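Local atomic coordinates of cystathionine gamma-synthase (Xanthomonas oryzae pv. oryzae KACC 10331, PDB entry 6LGO), a protein that probably uses pyridoxal 5'-phosphate to form cystathionine in the trans-sulfuration pathway, and may also be able to cleave it. Residues 88-93 with 220-225; 109-114 with 153-158; 179-184 with 198-203. The protein carries 1 engineered substitution. All coordinates share one frame; numbering follows the deposited sequence.

Interaction 1 (88-93 with 220-225); sequences MGAINL and GAVVAR. With EBO ((2~{S})-2-azanyl-4-[(3~{S})-3-[(~{E})-[2-methyl-3-oxidanyl-5-(phosphonomethyl)pyridin-4-yl]methylideneamino]-4-oxidanyl-4-oxidanylidene-butyl]sulfanyl-butanoic acid), chain E.
Ala90 and Val222 meet methyl to methyl, Ala90 CB lying 3.6 Å from Val222 CG2. That branch of Val222 stands beside its own backbone N and anti to the carbonyl carbon, which carries it up against the helix; Leu93 CD2 reaches the same methyl from further along, at 4.1 Å. Nearer the start of the strand, Gly220 offers only its backbone: Ala90 CB is 4.1 Å from Gly220 CA. With no side chain on Gly220 and the smallest one on Ala90, helix 87-98 can settle close onto strand 220-224, their axes 6.7 Å apart and inclined by 35°. Around this small apolar patch, Leu233 of helix 227-240 touches both Leu93 and Val222, while Leu204 of the neighbouring strand also packs on Val222. The opening turn of the helix does polar work. Met88 N donates to phosphonate oxygen O1 of the bound EBO at 2.9 Å, an almost straight bond of 161° at the hydrogen. The helix that rests on the sheet through this patch also presents its N-terminal end to the ligand's anionic group, whose negative charge the helix dipole would be expected to favour.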
# COMPACT_ATOMS: atom_id res chain seq x y z
N MET A 88 12.92 -13.21 13.29
CA MET A 88 14.37 -13.42 13.63
C MET A 88 14.94 -12.12 14.19
O MET A 88 15.78 -12.19 15.09
CB MET A 88 15.26 -13.94 12.49
CG MET A 88 14.96 -15.44 12.17
SD MET A 88 14.90 -16.54 13.66
CE MET A 88 16.45 -15.96 14.34
N GLY A 89 14.57 -11.00 13.58
CA GLY A 89 15.01 -9.70 14.01
C GLY A 89 14.64 -9.46 15.45
O GLY A 89 15.39 -8.74 16.13
N ALA A 90 13.46 -9.94 15.90
CA ALA A 90 13.04 -9.66 17.28
C ALA A 90 13.99 -10.45 18.18
O ALA A 90 14.38 -9.96 19.25
CB ALA A 90 11.57 -10.01 17.47
N ILE A 91 14.35 -11.67 17.78
CA ILE A 91 15.28 -12.50 18.59
C ILE A 91 16.65 -11.79 18.59
O ILE A 91 17.31 -11.63 19.62
CB ILE A 91 15.32 -13.96 18.07
CG1 ILE A 91 13.98 -14.67 18.32
CG2 ILE A 91 16.46 -14.70 18.75
CD1 ILE A 91 13.80 -15.99 17.57
N ASN A 92 17.08 -11.39 17.43
CA ASN A 92 18.36 -10.66 17.28
C ASN A 92 18.35 -9.43 18.23
O ASN A 92 19.34 -9.18 18.91
CB ASN A 92 18.58 -10.30 15.84
CG ASN A 92 19.96 -9.71 15.64
OD1 ASN A 92 20.97 -10.22 16.12
ND2 ASN A 92 20.00 -8.66 14.91
N LEU A 93 17.28 -8.67 18.25
CA LEU A 93 17.22 -7.46 19.08
C LEU A 93 17.44 -7.89 20.53
O LEU A 93 18.21 -7.29 21.18
CB LEU A 93 15.87 -6.75 18.87
CG LEU A 93 15.57 -5.66 19.90
CD1 LEU A 93 16.61 -4.52 19.79
CD2 LEU A 93 14.15 -5.15 19.79
N GLY A 220 8.42 -8.94 13.35
CA GLY A 220 8.57 -9.40 14.74
C GLY A 220 8.07 -8.38 15.74
O GLY A 220 7.88 -7.19 15.38
N ALA A 221 7.99 -8.81 17.01
CA ALA A 221 7.68 -7.93 18.14
C ALA A 221 8.40 -8.42 19.38
O ALA A 221 8.47 -9.65 19.57
CB ALA A 221 6.16 -7.82 18.38
N VAL A 222 8.76 -7.47 20.24
CA VAL A 222 9.32 -7.72 21.56
C VAL A 222 8.58 -6.83 22.54
O VAL A 222 8.57 -5.64 22.33
CB VAL A 222 10.81 -7.47 21.65
CG1 VAL A 222 11.32 -7.96 23.00
CG2 VAL A 222 11.53 -8.20 20.55
N VAL A 223 8.08 -7.43 23.61
CA VAL A 223 7.37 -6.73 24.69
C VAL A 223 8.12 -7.02 25.95
O VAL A 223 8.23 -8.22 26.31
CB VAL A 223 5.92 -7.24 24.80
CG1 VAL A 223 5.26 -6.64 26.04
CG2 VAL A 223 5.12 -6.90 23.54
N ALA A 224 8.54 -6.01 26.65
CA ALA A 224 9.20 -6.15 27.98
C ALA A 224 8.20 -5.91 29.09
O ALA A 224 7.47 -4.95 28.98
CB ALA A 224 10.30 -5.14 28.08
N ARG A 225 8.24 -6.66 30.18
CA ARG A 225 7.47 -6.35 31.42
C ARG A 225 7.87 -4.97 31.89
O ARG A 225 6.94 -4.19 32.16
CB ARG A 225 7.69 -7.40 32.53
CG ARG A 225 6.50 -7.64 33.47
CD ARG A 225 6.68 -8.91 34.40
NE ARG A 225 7.46 -8.34 35.52
CZ ARG A 225 8.74 -8.61 35.88
NH1 ARG A 225 9.25 -7.88 36.86
NH2 ARG A 225 9.48 -9.59 35.34
O6 EBO E . 8.46 -22.58 11.21
C15 EBO E . 8.17 -21.75 10.27
O5 EBO E . 7.46 -22.00 9.29
C8 EBO E . 8.68 -20.37 10.20
C9 EBO E . 9.54 -19.98 8.93
C10 EBO E . 10.30 -21.17 8.22
S EBO E . 11.11 -20.36 6.95
C11 EBO E . 12.45 -21.45 6.89
C12 EBO E . 13.13 -21.28 5.58
C13 EBO E . 13.97 -20.07 5.31
C14 EBO E . 15.06 -19.81 6.30
O4 EBO E . 14.79 -19.25 7.36
O3 EBO E . 16.24 -20.04 6.09
N2 EBO E . 14.44 -20.41 3.97
N1 EBO E . 9.11 -19.99 11.58
C7 EBO E . 9.45 -18.84 11.95
C3 EBO E . 9.68 -18.47 13.34
C2 EBO E . 9.19 -19.32 14.38
O7 EBO E . 8.54 -20.52 14.13
C4 EBO E . 10.35 -17.18 13.67
C6 EBO E . 10.80 -15.99 12.79
P EBO E . 10.22 -14.96 11.31
O2 EBO E . 9.23 -13.87 11.09
O1 EBO E . 11.50 -14.10 10.97
O EBO E . 10.13 -15.78 9.97
C5 EBO E . 10.53 -17.12 15.13
N EBO E . 10.09 -17.90 16.15
C1 EBO E . 9.45 -19.00 15.78
C EBO E . 8.84 -19.97 16.70

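Interaction 2 (109-114 with 153-158); sequences HDAYGG and LIETPS. With EBO ((2~{S})-2-azanyl-4-[(3~{S})-3-[(~{E})-[2-methyl-3-oxidanyl-5-(phosphonomethyl)pyridin-4-yl]methylideneamino]-4-oxidanyl-4-oxidanylidene-butyl]sulfanyl-butanoic acid), chain E.
The loop 109-112, leading into helix 113-124, passes the turn that follows strand 151-155, with Tyr112 N bonded to Glu155 OE2 and Ala111 CA 5.9 Å from Ser158 CA; a cis peptide before Pro157 bends the turn. Glu155 reaches across with its chain extended and CG anti to the backbone N (chi1 -179°). Its OE2 accepts Tyr112 N at 2.8 Å through the syn lone pair, with 158° at the hydrogen, and so holds the N-cap residue of the helix; its OE1 takes Asn159 N. Ala111, with just a methyl, fits close against this carboxylate. A second grip joins Asp110 and Ser158: Ser158 OG donates to Asp110 OD2 at 2.7 Å, coming from well above the carboxylate plane rather than within it. A water bridges the same two residues, donating to Asp110 O at 2.9 Å and to Ser158 OG at 3.0 Å. Arg163 adds a salt bridge to Asp110 OD2, and its backbone N binds Ser158 OG.

Tyr112 turns its ring away from this network and over the EBO ligand, whose imine N1 lies 3.5 Å from the ring plane, towards the rim. Against the opposite face, Gly114 N sits 3.2 Å above the ring centre, a closeness that a residue without a side chain permits. The hydroxyl is hydrogen-bonded to Arg59 of the second subunit. Buried carboxylates thus fasten the backbone on which Tyr112 stands, and Arg163 probably offsets the charge of Asp110; with Gly114 N against one face and the Arg59 bond at the hydroxyl, this is consistent with a ring held over the imine.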
# COMPACT_ATOMS: atom_id res chain seq x y z
N HIS A 109 16.47 -27.10 23.09
CA HIS A 109 17.10 -28.03 22.13
C HIS A 109 16.22 -28.11 20.87
O HIS A 109 16.75 -28.34 19.79
CB HIS A 109 17.40 -29.38 22.80
CG HIS A 109 16.20 -30.21 23.08
ND1 HIS A 109 15.07 -29.69 23.75
CD2 HIS A 109 15.94 -31.52 22.84
CE1 HIS A 109 14.18 -30.67 23.87
NE2 HIS A 109 14.68 -31.78 23.32
N ASP A 110 14.93 -27.94 21.04
CA ASP A 110 13.94 -28.11 19.96
C ASP A 110 13.29 -26.77 19.56
O ASP A 110 12.14 -26.74 19.08
CB ASP A 110 12.86 -29.07 20.43
CG ASP A 110 11.99 -28.56 21.57
OD1 ASP A 110 12.38 -27.57 22.23
OD2 ASP A 110 10.95 -29.25 21.87
N ALA A 111 14.00 -25.69 19.69
CA ALA A 111 13.52 -24.39 19.18
C ALA A 111 13.47 -24.41 17.66
O ALA A 111 14.13 -25.25 17.02
CB ALA A 111 14.42 -23.32 19.70
N TYR A 112 12.73 -23.47 17.09
CA TYR A 112 12.73 -23.19 15.63
C TYR A 112 14.17 -23.23 15.11
O TYR A 112 15.09 -22.72 15.74
CB TYR A 112 11.99 -21.88 15.40
CG TYR A 112 12.17 -21.33 14.01
CD1 TYR A 112 11.91 -22.11 12.90
CD2 TYR A 112 12.82 -20.12 13.82
CE1 TYR A 112 12.23 -21.66 11.63
CE2 TYR A 112 13.09 -19.64 12.55
CZ TYR A 112 12.81 -20.41 11.45
OH TYR A 112 13.13 -19.94 10.20
N GLY A 113 14.36 -23.97 14.02
CA GLY A 113 15.63 -24.16 13.32
C GLY A 113 16.31 -22.86 12.95
O GLY A 113 17.54 -22.82 13.11
N GLY A 114 15.58 -21.79 12.60
CA GLY A 114 16.19 -20.46 12.39
C GLY A 114 16.70 -19.86 13.69
O GLY A 114 17.75 -19.17 13.70
N LEU A 153 16.03 -18.50 27.12
CA LEU A 153 14.93 -18.36 26.14
C LEU A 153 14.09 -19.63 26.18
O LEU A 153 14.66 -20.72 26.09
CB LEU A 153 15.54 -18.11 24.75
CG LEU A 153 14.52 -17.96 23.64
CD1 LEU A 153 15.00 -16.95 22.63
CD2 LEU A 153 14.29 -19.26 22.97
N ILE A 154 12.77 -19.47 26.29
CA ILE A 154 11.79 -20.57 26.25
C ILE A 154 11.01 -20.43 24.95
O ILE A 154 10.57 -19.34 24.65
CB ILE A 154 10.86 -20.47 27.45
CG1 ILE A 154 11.64 -20.46 28.76
CG2 ILE A 154 9.74 -21.49 27.41
CD1 ILE A 154 10.85 -19.96 29.93
N GLU A 155 10.75 -21.54 24.26
CA GLU A 155 9.82 -21.55 23.12
C GLU A 155 8.73 -22.55 23.43
O GLU A 155 9.00 -23.73 23.25
CB GLU A 155 10.61 -21.84 21.87
CG GLU A 155 9.78 -21.85 20.62
CD GLU A 155 10.53 -22.29 19.36
OE1 GLU A 155 10.04 -23.22 18.74
OE2 GLU A 155 11.62 -21.73 19.04
N THR A 156 7.52 -22.11 23.79
CA THR A 156 6.47 -23.08 24.16
C THR A 156 5.14 -22.60 23.63
O THR A 156 4.76 -21.43 23.79
CB THR A 156 6.48 -23.38 25.68
OG1 THR A 156 5.45 -24.31 25.98
CG2 THR A 156 6.12 -22.21 26.55
N PRO A 157 4.38 -23.48 22.98
CA PRO A 157 4.85 -24.78 22.54
C PRO A 157 5.96 -24.72 21.48
O PRO A 157 6.12 -23.73 20.76
CB PRO A 157 3.64 -25.39 21.82
CG PRO A 157 2.45 -24.65 22.35
CD PRO A 157 2.98 -23.26 22.60
N SER A 158 6.73 -25.78 21.44
CA SER A 158 7.95 -25.87 20.63
C SER A 158 7.58 -26.22 19.19
O SER A 158 6.57 -26.92 18.89
CB SER A 158 8.98 -26.80 21.29
OG SER A 158 8.60 -28.18 21.21
O6 EBO E . 8.46 -22.58 11.21
C15 EBO E . 8.17 -21.75 10.27
O5 EBO E . 7.46 -22.00 9.29
C8 EBO E . 8.68 -20.37 10.20
C9 EBO E . 9.54 -19.98 8.93
C10 EBO E . 10.30 -21.17 8.22
S EBO E . 11.11 -20.36 6.95
C11 EBO E . 12.45 -21.45 6.89
C12 EBO E . 13.13 -21.28 5.58
C13 EBO E . 13.97 -20.07 5.31
C14 EBO E . 15.06 -19.81 6.30
O4 EBO E . 14.79 -19.25 7.36
O3 EBO E . 16.24 -20.04 6.09
N2 EBO E . 14.44 -20.41 3.97
N1 EBO E . 9.11 -19.99 11.58
C7 EBO E . 9.45 -18.84 11.95
C3 EBO E . 9.68 -18.47 13.34
C2 EBO E . 9.19 -19.32 14.38
O7 EBO E . 8.54 -20.52 14.13
C4 EBO E . 10.35 -17.18 13.67
C6 EBO E . 10.80 -15.99 12.79
P EBO E . 10.22 -14.96 11.31
O2 EBO E . 9.23 -13.87 11.09
O1 EBO E . 11.50 -14.10 10.97
O EBO E . 10.13 -15.78 9.97
C5 EBO E . 10.53 -17.12 15.13
N EBO E . 10.09 -17.90 16.15
C1 EBO E . 9.45 -19.00 15.78
C EBO E . 8.84 -19.97 16.70
O HOH W 1 10.09 -28.77 18.71

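Interaction 3 (179-184 with 198-203); sequences ALTVVD and FGADLV. With EBO ((2~{S})-2-azanyl-4-[(3~{S})-3-[(~{E})-[2-methyl-3-oxidanyl-5-(phosphonomethyl)pyridin-4-yl]methylideneamino]-4-oxidanyl-4-oxidanylidene-butyl]sulfanyl-butanoic acid), chain E.
Val182 pairs with Leu202 and Val183 with Val203 as parallel neighbours, CA to CA 4.5 and 4.8 Å, in the seven-stranded mixed sheet of the large domain of fold-type I pyridoxal phosphate enzymes. Val183 N donates to Leu202 O at 2.9 Å, and Thr181 O receives two weak bonds, from the backbone N of Asp201 and of Leu202. Before the strand proper, Gly199 takes a positive phi (93°), readily adopted by glycine, and Asp201 substitutes a side chain for a strand partner: its OD2 accepts Thr181 N at 2.9 Å through the anti lone pair, 164° at the hydrogen. The side chains of Leu180 and Asp201 cross at about a right angle, with Leu180 CD2 3.4 Å from Asp201 CG.

Valine and leucine suit this buried pair, since apolar side chains line both sheet faces. On one, Val182 CG2, anti to its own N, leans on Leu202 CB at 3.6 Å; on the other, Val183 CG2 meets Ala200 CB, and helix 167-176 covers that side through Leu167 and Ile171. The first strand ends at the ligand with Asp184, whose OD1 is bonded to Thr186 OG1 and whose OD2 stands 2.7 Å from the pyridine N of EBO.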
# COMPACT_ATOMS: atom_id res chain seq x y z
N ALA A 179 19.03 -14.92 36.32
CA ALA A 179 18.84 -14.92 34.84
C ALA A 179 17.55 -14.17 34.45
O ALA A 179 16.56 -14.31 35.17
CB ALA A 179 18.82 -16.32 34.29
N LEU A 180 17.60 -13.42 33.35
CA LEU A 180 16.42 -12.89 32.64
C LEU A 180 15.83 -14.04 31.85
O LEU A 180 16.59 -14.95 31.51
CB LEU A 180 16.81 -11.70 31.74
CG LEU A 180 17.29 -10.44 32.48
CD1 LEU A 180 17.82 -9.44 31.49
CD2 LEU A 180 16.19 -9.80 33.40
N THR A 181 14.52 -13.99 31.62
CA THR A 181 13.77 -14.94 30.77
C THR A 181 13.12 -14.21 29.60
O THR A 181 12.56 -13.14 29.80
CB THR A 181 12.67 -15.70 31.52
OG1 THR A 181 11.97 -14.76 32.32
CG2 THR A 181 13.24 -16.79 32.38
N VAL A 182 13.18 -14.86 28.44
CA VAL A 182 12.46 -14.41 27.24
C VAL A 182 11.71 -15.60 26.67
O VAL A 182 12.33 -16.69 26.50
CB VAL A 182 13.40 -13.80 26.20
CG1 VAL A 182 14.45 -14.76 25.70
CG2 VAL A 182 12.56 -13.27 25.04
N VAL A 183 10.44 -15.38 26.33
CA VAL A 183 9.59 -16.48 25.81
C VAL A 183 9.17 -16.10 24.38
O VAL A 183 8.50 -15.05 24.13
CB VAL A 183 8.34 -16.73 26.68
CG1 VAL A 183 7.57 -17.91 26.17
CG2 VAL A 183 8.64 -16.93 28.15
N ASP A 184 9.46 -16.99 23.46
CA ASP A 184 8.93 -16.91 22.09
C ASP A 184 7.52 -17.51 22.14
O ASP A 184 7.36 -18.70 22.20
CB ASP A 184 9.89 -17.61 21.14
CG ASP A 184 9.51 -17.53 19.68
OD1 ASP A 184 8.32 -17.23 19.44
OD2 ASP A 184 10.41 -17.84 18.82
N PHE A 198 3.33 -14.94 34.28
CA PHE A 198 4.10 -15.91 35.09
C PHE A 198 5.42 -15.26 35.47
O PHE A 198 6.25 -15.96 36.02
CB PHE A 198 4.30 -17.24 34.33
CG PHE A 198 3.01 -17.96 34.02
CD1 PHE A 198 2.25 -18.50 35.02
CD2 PHE A 198 2.47 -17.95 32.76
CE1 PHE A 198 1.00 -19.06 34.78
CE2 PHE A 198 1.23 -18.49 32.50
CZ PHE A 198 0.50 -19.07 33.52
N GLY A 199 5.62 -13.96 35.25
CA GLY A 199 6.88 -13.32 35.69
C GLY A 199 8.02 -13.27 34.66
O GLY A 199 9.09 -12.69 34.99
N ALA A 200 7.84 -13.70 33.41
CA ALA A 200 8.89 -13.57 32.36
C ALA A 200 9.28 -12.10 32.16
O ALA A 200 8.45 -11.25 32.32
CB ALA A 200 8.32 -14.12 31.07
N ASP A 201 10.52 -11.79 31.81
CA ASP A 201 10.95 -10.37 31.60
C ASP A 201 10.57 -9.89 30.19
O ASP A 201 10.29 -8.73 30.05
CB ASP A 201 12.46 -10.25 31.79
CG ASP A 201 12.90 -10.72 33.18
OD1 ASP A 201 12.67 -10.00 34.14
OD2 ASP A 201 13.37 -11.88 33.30
N LEU A 202 10.52 -10.79 29.19
CA LEU A 202 10.31 -10.48 27.76
C LEU A 202 9.48 -11.56 27.07
O LEU A 202 9.65 -12.79 27.33
CB LEU A 202 11.65 -10.41 27.05
CG LEU A 202 12.64 -9.38 27.54
CD1 LEU A 202 14.04 -9.78 27.17
CD2 LEU A 202 12.36 -8.03 26.94
N VAL A 203 8.64 -11.11 26.16
CA VAL A 203 7.95 -12.04 25.27
C VAL A 203 8.12 -11.48 23.86
O VAL A 203 8.14 -10.22 23.66
CB VAL A 203 6.48 -12.26 25.68
CG1 VAL A 203 5.67 -10.98 25.61
CG2 VAL A 203 5.84 -13.31 24.77
O6 EBO E . 8.46 -22.58 11.21
C15 EBO E . 8.17 -21.75 10.27
O5 EBO E . 7.46 -22.00 9.29
C8 EBO E . 8.68 -20.37 10.20
C9 EBO E . 9.54 -19.98 8.93
C10 EBO E . 10.30 -21.17 8.22
S EBO E . 11.11 -20.36 6.95
C11 EBO E . 12.45 -21.45 6.89
C12 EBO E . 13.13 -21.28 5.58
C13 EBO E . 13.97 -20.07 5.31
C14 EBO E . 15.06 -19.81 6.30
O4 EBO E . 14.79 -19.25 7.36
O3 EBO E . 16.24 -20.04 6.09
N2 EBO E . 14.44 -20.41 3.97
N1 EBO E . 9.11 -19.99 11.58
C7 EBO E . 9.45 -18.84 11.95
C3 EBO E . 9.68 -18.47 13.34
C2 EBO E . 9.19 -19.32 14.38
O7 EBO E . 8.54 -20.52 14.13
C4 EBO E . 10.35 -17.18 13.67
C6 EBO E . 10.80 -15.99 12.79
P EBO E . 10.22 -14.96 11.31
O2 EBO E . 9.23 -13.87 11.09
O1 EBO E . 11.50 -14.10 10.97
O EBO E . 10.13 -15.78 9.97
C5 EBO E . 10.53 -17.12 15.13
N EBO E . 10.09 -17.90 16.15
C1 EBO E . 9.45 -19.00 15.78
C EBO E . 8.84 -19.97 16.70

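How the interactions relate
From the N terminus, 88-93 opens interaction 1, which closes only when strand 220-224 returns to it; both other contacts fall within that long excursion. Interaction 2 opens and closes first, bringing 109-114 to 153-158, and interaction 3 follows in series, 179-184 meeting 198-203 after a short connection, so none of the loops cross. One sheet unites them: strand 151-155 of interaction 2 borders strand 180-184 of interaction 3, probably through Ile154 N to Val182 O, and strand 202-206 borders strand 220-224 of interaction 1. Met88 SD also packs on Tyr112 CE2, linking two helix starts. All three reach EBO, at its phosphonate, imine region and pyridine nitrogen respectively.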